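Local coordinates for protein CSE1 (Thermus thermophilus, PDB 4AN8) that serves in CRISPR-based adaptive immunity as part of the Cascade ribonucleoprotein complex, which helps to defend the cell against foreign DNA, at residues 63-68 and 90-95; 98-102 and 218-223. The contacts are given in a common frame with arbitrary orientation. Residues are numbered along the deposited sequence.

Contact 1 of 2, residues 63-68 and 90-95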
# COMPACT_ATOMS: atom_id res chain seq x y z
N VAL A 63 -4.10 -10.59 -14.19
CA VAL A 63 -4.17 -11.80 -14.97
C VAL A 63 -5.36 -12.70 -14.57
O VAL A 63 -6.09 -13.18 -15.43
CB VAL A 63 -2.86 -12.61 -14.92
CG1 VAL A 63 -3.05 -13.91 -15.66
CG2 VAL A 63 -1.70 -11.81 -15.55
N LEU A 64 -5.55 -12.91 -13.27
CA LEU A 64 -6.65 -13.74 -12.78
C LEU A 64 -8.02 -13.23 -13.20
O LEU A 64 -8.85 -13.99 -13.69
CB LEU A 64 -6.62 -13.87 -11.26
CG LEU A 64 -5.56 -14.83 -10.71
CD1 LEU A 64 -5.31 -14.63 -9.21
CD2 LEU A 64 -5.95 -16.30 -11.05
N HIS A 65 -8.26 -11.94 -12.98
CA HIS A 65 -9.54 -11.35 -13.33
C HIS A 65 -9.87 -11.53 -14.81
O HIS A 65 -11.01 -11.78 -15.17
CB HIS A 65 -9.57 -9.87 -12.99
CG HIS A 65 -9.78 -9.58 -11.54
ND1 HIS A 65 -10.68 -10.29 -10.77
CD2 HIS A 65 -9.22 -8.66 -10.72
CE1 HIS A 65 -10.69 -9.80 -9.54
NE2 HIS A 65 -9.81 -8.80 -9.49
N ARG A 66 -8.88 -11.38 -15.68
CA ARG A 66 -9.15 -11.47 -17.10
C ARG A 66 -9.28 -12.93 -17.51
O ARG A 66 -10.22 -13.30 -18.20
CB ARG A 66 -8.05 -10.76 -17.90
CG ARG A 66 -7.92 -9.30 -17.55
CD ARG A 66 -9.24 -8.58 -17.82
NE ARG A 66 -9.50 -8.48 -19.26
CZ ARG A 66 -10.56 -7.87 -19.77
NH1 ARG A 66 -11.45 -7.30 -18.95
NH2 ARG A 66 -10.73 -7.82 -21.09
N ALA A 67 -8.35 -13.77 -17.05
CA ALA A 67 -8.38 -15.18 -17.41
C ALA A 67 -9.64 -15.88 -16.92
O ALA A 67 -10.16 -16.73 -17.62
CB ALA A 67 -7.15 -15.89 -16.90
N LEU A 68 -10.13 -15.51 -15.74
CA LEU A 68 -11.32 -16.14 -15.17
C LEU A 68 -12.58 -15.32 -15.46
O LEU A 68 -13.68 -15.71 -15.11
CB LEU A 68 -11.16 -16.35 -13.66
CG LEU A 68 -9.91 -17.14 -13.27
CD1 LEU A 68 -9.72 -17.19 -11.77
CD2 LEU A 68 -9.98 -18.54 -13.85
N PRO A 90 -8.73 -22.29 -17.84
CA PRO A 90 -8.89 -20.87 -18.18
C PRO A 90 -7.57 -20.11 -18.04
O PRO A 90 -7.22 -19.31 -18.90
CB PRO A 90 -9.89 -20.38 -17.15
CG PRO A 90 -10.68 -21.61 -16.78
CD PRO A 90 -9.68 -22.71 -16.79
N ILE A 91 -6.83 -20.36 -16.96
CA ILE A 91 -5.56 -19.68 -16.77
C ILE A 91 -4.52 -20.06 -17.86
O ILE A 91 -3.88 -19.18 -18.45
CB ILE A 91 -5.01 -19.91 -15.34
CG1 ILE A 91 -5.90 -19.17 -14.34
CG2 ILE A 91 -3.52 -19.50 -15.25
CD1 ILE A 91 -5.60 -19.51 -12.90
N ARG A 92 -4.36 -21.35 -18.12
CA ARG A 92 -3.49 -21.80 -19.20
C ARG A 92 -3.90 -21.22 -20.55
O ARG A 92 -3.07 -20.73 -21.30
CB ARG A 92 -3.47 -23.31 -19.29
CG ARG A 92 -2.75 -23.98 -18.16
CD ARG A 92 -2.59 -25.46 -18.46
NE ARG A 92 -2.47 -26.26 -17.24
CZ ARG A 92 -1.33 -26.49 -16.61
NH1 ARG A 92 -0.20 -25.98 -17.09
NH2 ARG A 92 -1.30 -27.23 -15.51
N ASP A 93 -5.19 -21.27 -20.88
CA ASP A 93 -5.65 -20.71 -22.13
C ASP A 93 -5.32 -19.21 -22.27
O ASP A 93 -4.77 -18.78 -23.27
CB ASP A 93 -7.15 -20.95 -22.34
CG ASP A 93 -7.47 -22.43 -22.56
OD1 ASP A 93 -6.55 -23.21 -22.92
OD2 ASP A 93 -8.65 -22.81 -22.37
N TYR A 94 -5.67 -18.43 -21.26
CA TYR A 94 -5.37 -17.00 -21.27
C TYR A 94 -3.87 -16.74 -21.43
O TYR A 94 -3.46 -15.96 -22.27
CB TYR A 94 -5.91 -16.34 -20.00
CG TYR A 94 -5.81 -14.84 -20.02
CD1 TYR A 94 -4.67 -14.19 -19.56
CD2 TYR A 94 -6.86 -14.07 -20.52
CE1 TYR A 94 -4.56 -12.83 -19.58
CE2 TYR A 94 -6.76 -12.69 -20.53
CZ TYR A 94 -5.60 -12.08 -20.06
OH TYR A 94 -5.49 -10.70 -20.08
N LEU A 95 -3.04 -17.44 -20.65
CA LEU A 95 -1.59 -17.25 -20.75
C LEU A 95 -0.99 -17.65 -22.12
O LEU A 95 -0.04 -17.03 -22.62
CB LEU A 95 -0.89 -18.01 -19.61
CG LEU A 95 -1.10 -17.43 -18.21
CD1 LEU A 95 -0.30 -18.18 -17.17
CD2 LEU A 95 -0.75 -15.93 -18.18
O HOH W 1 -9.45 -17.78 -20.21

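Contact 2 of 2, residues 98-102 and 218-223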
# COMPACT_ATOMS: atom_id res chain seq x y z
N PHE A 98 -1.91 -14.81 -24.63
CA PHE A 98 -1.19 -13.53 -24.51
C PHE A 98 0.31 -13.67 -24.28
O PHE A 98 1.02 -12.68 -24.15
CB PHE A 98 -1.88 -12.61 -23.49
CG PHE A 98 -3.24 -12.16 -23.94
CD1 PHE A 98 -3.37 -11.15 -24.89
CD2 PHE A 98 -4.38 -12.78 -23.47
CE1 PHE A 98 -4.63 -10.76 -25.35
CE2 PHE A 98 -5.63 -12.40 -23.91
CZ PHE A 98 -5.75 -11.38 -24.86
N ARG A 99 0.78 -14.90 -24.28
CA ARG A 99 2.20 -15.19 -24.08
C ARG A 99 3.13 -14.26 -24.86
O ARG A 99 4.14 -13.80 -24.33
CB ARG A 99 2.49 -16.64 -24.45
CG ARG A 99 3.97 -16.96 -24.41
CD ARG A 99 4.27 -18.40 -24.76
NE ARG A 99 5.69 -18.56 -25.05
CZ ARG A 99 6.61 -18.83 -24.13
NH1 ARG A 99 6.24 -18.97 -22.87
NH2 ARG A 99 7.88 -18.96 -24.48
N ASP A 100 2.81 -13.97 -26.10
CA ASP A 100 3.72 -13.14 -26.89
C ASP A 100 3.75 -11.68 -26.46
O ASP A 100 4.54 -10.89 -26.99
CB ASP A 100 3.44 -13.28 -28.39
CG ASP A 100 3.79 -14.66 -28.91
OD1 ASP A 100 4.86 -15.19 -28.54
OD2 ASP A 100 2.98 -15.24 -29.68
N ARG A 101 2.91 -11.32 -25.49
CA ARG A 101 2.94 -9.97 -24.92
C ARG A 101 3.70 -9.89 -23.57
O ARG A 101 3.81 -8.82 -22.97
CB ARG A 101 1.52 -9.39 -24.78
CG ARG A 101 0.77 -9.18 -26.12
CD ARG A 101 1.38 -8.10 -27.00
NE ARG A 101 1.33 -6.78 -26.37
CZ ARG A 101 0.34 -5.90 -26.51
NH1 ARG A 101 -0.71 -6.18 -27.27
NH2 ARG A 101 0.40 -4.72 -25.88
N PHE A 102 4.26 -11.02 -23.13
CA PHE A 102 4.90 -11.07 -21.81
C PHE A 102 6.40 -11.21 -21.85
O PHE A 102 7.03 -11.50 -20.84
CB PHE A 102 4.30 -12.19 -20.96
CG PHE A 102 3.01 -11.81 -20.29
CD1 PHE A 102 1.81 -11.97 -20.96
CD2 PHE A 102 3.00 -11.27 -19.00
CE1 PHE A 102 0.62 -11.65 -20.35
CE2 PHE A 102 1.83 -10.92 -18.38
CZ PHE A 102 0.63 -11.12 -19.04
N ILE A 218 -2.95 -3.76 -20.03
CA ILE A 218 -2.11 -3.19 -21.06
C ILE A 218 -1.80 -4.18 -22.18
O ILE A 218 -1.64 -3.78 -23.33
CB ILE A 218 -0.79 -2.64 -20.46
CG1 ILE A 218 -0.04 -1.76 -21.49
CG2 ILE A 218 0.12 -3.80 -19.95
CD1 ILE A 218 -0.79 -0.47 -21.86
N TRP A 219 -1.72 -5.48 -21.87
CA TRP A 219 -1.34 -6.46 -22.89
C TRP A 219 -2.50 -6.90 -23.81
O TRP A 219 -2.26 -7.61 -24.78
CB TRP A 219 -0.68 -7.69 -22.26
CG TRP A 219 -1.53 -8.35 -21.23
CD1 TRP A 219 -2.55 -9.23 -21.46
CD2 TRP A 219 -1.48 -8.18 -19.81
NE1 TRP A 219 -3.14 -9.60 -20.28
CE2 TRP A 219 -2.49 -8.99 -19.25
CE3 TRP A 219 -0.68 -7.41 -18.96
CZ2 TRP A 219 -2.71 -9.06 -17.88
CZ3 TRP A 219 -0.91 -7.50 -17.57
CH2 TRP A 219 -1.91 -8.31 -17.06
N GLU A 220 -3.72 -6.46 -23.51
CA GLU A 220 -4.89 -6.77 -24.33
C GLU A 220 -5.21 -5.68 -25.37
O GLU A 220 -6.15 -5.82 -26.15
CB GLU A 220 -6.14 -7.02 -23.45
CG GLU A 220 -6.22 -8.41 -22.80
CD GLU A 220 -7.58 -8.65 -22.16
OE1 GLU A 220 -8.58 -8.12 -22.68
OE2 GLU A 220 -7.67 -9.37 -21.13
N VAL A 221 -4.43 -4.61 -25.36
CA VAL A 221 -4.58 -3.53 -26.31
C VAL A 221 -3.26 -3.42 -27.10
O VAL A 221 -2.25 -4.03 -26.73
CB VAL A 221 -4.97 -2.18 -25.63
CG1 VAL A 221 -6.26 -2.34 -24.85
CG2 VAL A 221 -3.88 -1.68 -24.71
N PRO A 222 -3.27 -2.70 -28.23
CA PRO A 222 -2.08 -2.69 -29.08
C PRO A 222 -0.90 -2.03 -28.38
O PRO A 222 -1.10 -1.14 -27.55
CB PRO A 222 -2.52 -1.85 -30.29
CG PRO A 222 -3.99 -1.88 -30.28
CD PRO A 222 -4.40 -1.96 -28.83
N PRO A 223 0.32 -2.48 -28.70
CA PRO A 223 1.52 -1.93 -28.06
C PRO A 223 1.60 -0.43 -28.29
O PRO A 223 1.10 0.08 -29.28
CB PRO A 223 2.68 -2.65 -28.75
CG PRO A 223 2.08 -3.38 -29.91
CD PRO A 223 0.64 -3.59 -29.61
O HOH W 2 -0.24 -1.92 -24.95

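Contact 1 of 2, residues 63-68 and 90-95
Y94, A67 and I91 carry most of this crossing of two helices. The short axes of 63-67 and 90-95 cross at 99° and come within 9.3 Å. The backbones come nearest at A67, whose small side chain fits this: A67 CA is 5.2 Å from Y94 CA, and A67 CB meets Y94 CB at 3.4 Å. The Y94 ring lies against helix 63-67, with A67 N and V63 O over one face. Y94 OH lies 3.4 Å from R66 CB and finds its polar partners, W219 and E220, outside the segments. I91 packs by its end, with CD1 3.7 Å from L64 CD2 and CG1 4.2 Å from L68 CD2. No direct hydrogen bond joins the segments; one water donates to A67 O (2.9 Å) and P90 O (3.0 Å). The contact packs helix 50-67 on helix 88-98. Helix 32-37 adds L36 against V63 and L64, and L37 against I91. R66 leads away to a salt bridge with E220 and touches T242 of helix 241-245.

Contact 2 of 2, residues 98-102 and 218-223
An aromatic cluster of F98, F102 and W219, with R101 hydrogen-bonded beside it, joins two loop regions of the chain. The edge of W219 points toward the face of F98 in an offset edge-to-face pair, with F98 CG 3.9 Å from W219 CD1. F102 CZ lies over a face of the indole, 3.7 Å from W219 CD2. F98 CZ reaches E220 CG at 3.6 Å. Beside the cluster, R101 CB packs on W219 CB at 3.8 Å, and the guanidinium sits among the backbone atoms of 218-223. It has P223 CD over one face and W219 O over the opposite one. R101 NH1 and NH2 both donate to V221 O, at 2.7 and 2.9 Å. A water accepts a weak bond from R101 NH2 at 3.0 Å. F102 is held by backbone hydrogen bonds to L13. Within this contact the arginine is bound through main-chain oxygen rather than an acidic side chain. The pairing therefore depends on the path of the 218-223 backbone, while the rings supply apolar packing.

How the contacts relate
The two contacts follow one another in sequence, with centres about 13 Å apart. Helix 88-98 links them directly: it supplies 90-95 to contact 1 and ends at F98, which opens contact 2. They also touch through side chains. Y94 OH and W219 NE1 lie 2.6 Å apart, a probable hydrogen bond, and R66 NH2 forms a 2.7 Å salt bridge with E220 OE1. Y94 OH is also hydrogen-bonded to E220 OE2. Apolar packing continues across the join, with V63 CG2 3.7 Å from W219 CZ2 and 4.3 Å from F102 CZ. The loop 218-223 is thus held against both helices of contact 1, and the two contacts form one continuous packed region.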